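Aminotransferase (Streptomyces pactum, PDB 4ZM4) belongs to the class-III aminotransferases, a family of pyridoxal-5'-phosphate-dependent enzymes, with a fold built round a mixed beta sheet. Local coordinates at residues R140-T145 / D210-V215. The protein carries 1 engineered substitution. Sequence-based numbering, arbitrary orientation.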
loop_
_atom_site.group_PDB
_atom_site.type_symbol
_atom_site.label_atom_id
_atom_site.label_comp_id
_atom_site.label_asym_id
_atom_site.label_seq_id
_atom_site.Cartn_x
_atom_site.Cartn_y
_atom_site.Cartn_z
ATOM N N ARG B 140 -25.956 3.027 -0.803
ATOM C CA ARG B 140 -25.911 4.292 -1.549
ATOM C C ARG B 140 -24.570 4.366 -2.226
ATOM O O ARG B 140 -23.729 3.510 -2.010
ATOM C CB ARG B 140 -26.120 5.488 -0.608
ATOM C CG ARG B 140 -27.392 5.401 0.234
ATOM C CD ARG B 140 -27.431 6.500 1.309
ATOM N NE ARG B 140 -28.593 6.421 2.195
ATOM C CZ ARG B 140 -28.868 7.289 3.165
ATOM N NH1 ARG B 140 -28.074 8.331 3.375
ATOM N NH2 ARG B 140 -29.925 7.105 3.952
ATOM N N THR B 141 -24.363 5.375 -3.060
ATOM C CA THR B 141 -23.126 5.517 -3.786
ATOM C C THR B 141 -22.414 6.865 -3.609
ATOM O O THR B 141 -21.190 6.919 -3.682
ATOM C CB THR B 141 -23.330 5.220 -5.283
ATOM O OG1 THR B 141 -24.219 6.181 -5.831
ATOM C CG2 THR B 141 -23.917 3.845 -5.482
ATOM N N LEU B 142 -23.171 7.935 -3.344
ATOM C CA LEU B 142 -22.623 9.298 -3.322
ATOM C C LEU B 142 -21.703 9.550 -2.153
ATOM O O LEU B 142 -22.088 9.318 -0.981
ATOM C CB LEU B 142 -23.785 10.283 -3.322
ATOM C CG LEU B 142 -23.474 11.784 -3.420
ATOM C CD1 LEU B 142 -22.697 12.132 -4.703
ATOM C CD2 LEU B 142 -24.744 12.612 -3.341
ATOM N N VAL B 143 -20.507 10.056 -2.419
ATOM C CA VAL B 143 -19.572 10.433 -1.349
ATOM C C VAL B 143 -19.265 11.927 -1.396
ATOM O O VAL B 143 -19.105 12.491 -2.483
ATOM C CB VAL B 143 -18.267 9.629 -1.429
ATOM C CG1 VAL B 143 -17.231 10.114 -0.412
ATOM C CG2 VAL B 143 -18.535 8.149 -1.227
ATOM N N VAL B 144 -19.186 12.558 -0.221
ATOM C CA VAL B 144 -18.916 13.983 -0.101
ATOM C C VAL B 144 -17.484 14.201 0.398
ATOM O O VAL B 144 -17.037 13.521 1.345
ATOM C CB VAL B 144 -19.872 14.661 0.894
ATOM C CG1 VAL B 144 -19.462 16.111 1.138
ATOM C CG2 VAL B 144 -21.333 14.578 0.408
ATOM N N THR B 145 -16.767 15.110 -0.265
ATOM C CA THR B 145 -15.426 15.503 0.140
ATOM C C THR B 145 -15.365 17.017 0.355
ATOM O O THR B 145 -16.298 17.741 -0.004
ATOM C CB THR B 145 -14.401 15.144 -0.940
ATOM O OG1 THR B 145 -14.719 15.837 -2.141
ATOM C CG2 THR B 145 -14.394 13.687 -1.224
ATOM N N ASP B 210 -30.378 12.085 1.906
ATOM C CA ASP B 210 -30.831 10.700 1.755
ATOM C C ASP B 210 -30.125 9.835 0.706
ATOM O O ASP B 210 -30.275 8.607 0.738
ATOM C CB ASP B 210 -32.335 10.659 1.483
ATOM C CG ASP B 210 -32.715 11.318 0.158
ATOM O OD1 ASP B 210 -32.299 12.469 -0.088
ATOM O OD2 ASP B 210 -33.483 10.704 -0.617
ATOM N N ARG B 211 -29.343 10.456 -0.187
ATOM C CA ARG B 211 -28.539 9.728 -1.231
ATOM C C ARG B 211 -27.070 9.585 -0.838
ATOM O O ARG B 211 -26.304 8.984 -1.567
ATOM C CB ARG B 211 -28.461 10.481 -2.580
ATOM C CG ARG B 211 -29.713 10.899 -3.241
ATOM C CD ARG B 211 -29.456 12.065 -4.193
ATOM N NE ARG B 211 -28.451 11.742 -5.165
ATOM C CZ ARG B 211 -27.758 12.623 -5.907
ATOM N NH1 ARG B 211 -27.883 13.933 -5.766
ATOM N NH2 ARG B 211 -26.924 12.163 -6.802
ATOM N N ILE B 212 -26.662 10.173 0.272
ATOM C CA ILE B 212 -25.238 10.198 0.616
ATOM C C ILE B 212 -24.822 8.949 1.397
ATOM O O ILE B 212 -25.294 8.713 2.520
ATOM C CB ILE B 212 -24.877 11.497 1.378
ATOM C CG1 ILE B 212 -25.051 12.685 0.446
ATOM C CG2 ILE B 212 -23.427 11.429 1.909
ATOM C CD1 ILE B 212 -25.144 14.022 1.136
ATOM N N ALA B 213 -23.889 8.173 0.825
ATOM C CA ALA B 213 -23.296 7.045 1.529
ATOM C C ALA B 213 -22.368 7.507 2.636
ATOM O O ALA B 213 -22.355 6.937 3.728
ATOM C CB ALA B 213 -22.531 6.165 0.555
ATOM N N ALA B 214 -21.526 8.501 2.351
ATOM C CA ALA B 214 -20.502 8.955 3.315
ATOM C C ALA B 214 -20.080 10.394 3.089
ATOM O O ALA B 214 -20.059 10.889 1.978
ATOM C CB ALA B 214 -19.273 8.051 3.270
ATOM N N VAL B 215 -19.719 11.053 4.175
ATOM C CA VAL B 215 -18.915 12.235 4.125
ATOM C C VAL B 215 -17.526 11.849 4.633
ATOM O O VAL B 215 -17.375 11.410 5.784
ATOM C CB VAL B 215 -19.464 13.321 5.016
ATOM C CG1 VAL B 215 -18.577 14.554 4.916
ATOM C CG2 VAL B 215 -20.906 13.654 4.622
#
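Arg140, just ahead of strand 142-146, reaches across to the start of the neighbouring parallel strand 212-217 in the seven-stranded mixed sheet of the class-III aminotransferase fold, and lies along the backbone of 210-213. Its chain runs extended from CG to NE (chi2 171°, chi3 -177°), which carries the guanidinium to the carbonyls of Asp210 and Ile212. The Asp210 O sits over the centre of one guanidinium face, 3.0 Å above its plane, a contact without a hydrogen bond, whereas NH1 donates to Ile212 O at 2.9 Å from above that carbonyl's plane. NH2 turns to Ser244 O, tying in the end of helix 233-244.

Further along the strands, Leu142 O accepts a bond from Ala213 N at 2.8 Å and a weak one from Ala214 N; parallel pairing is clear from Val143-Ala214 onward, with Val144 N donating to Ala214 O at 2.9 Å. Val143 and Ala214 face helix 123-138; Val144 and Val215 lie side by side on the other face, against helix 198-208. There Val144 CG2 meets Ile212 CD1 at 3.9 Å. Leu142 CD2 serves two neighbours, Ile212 CG1 and Arg211. Arg211 NH1 is salt-bridged to Asp208, and Leu142 CD2 packs over the centre of one guanidinium face, 4.0 Å above its plane.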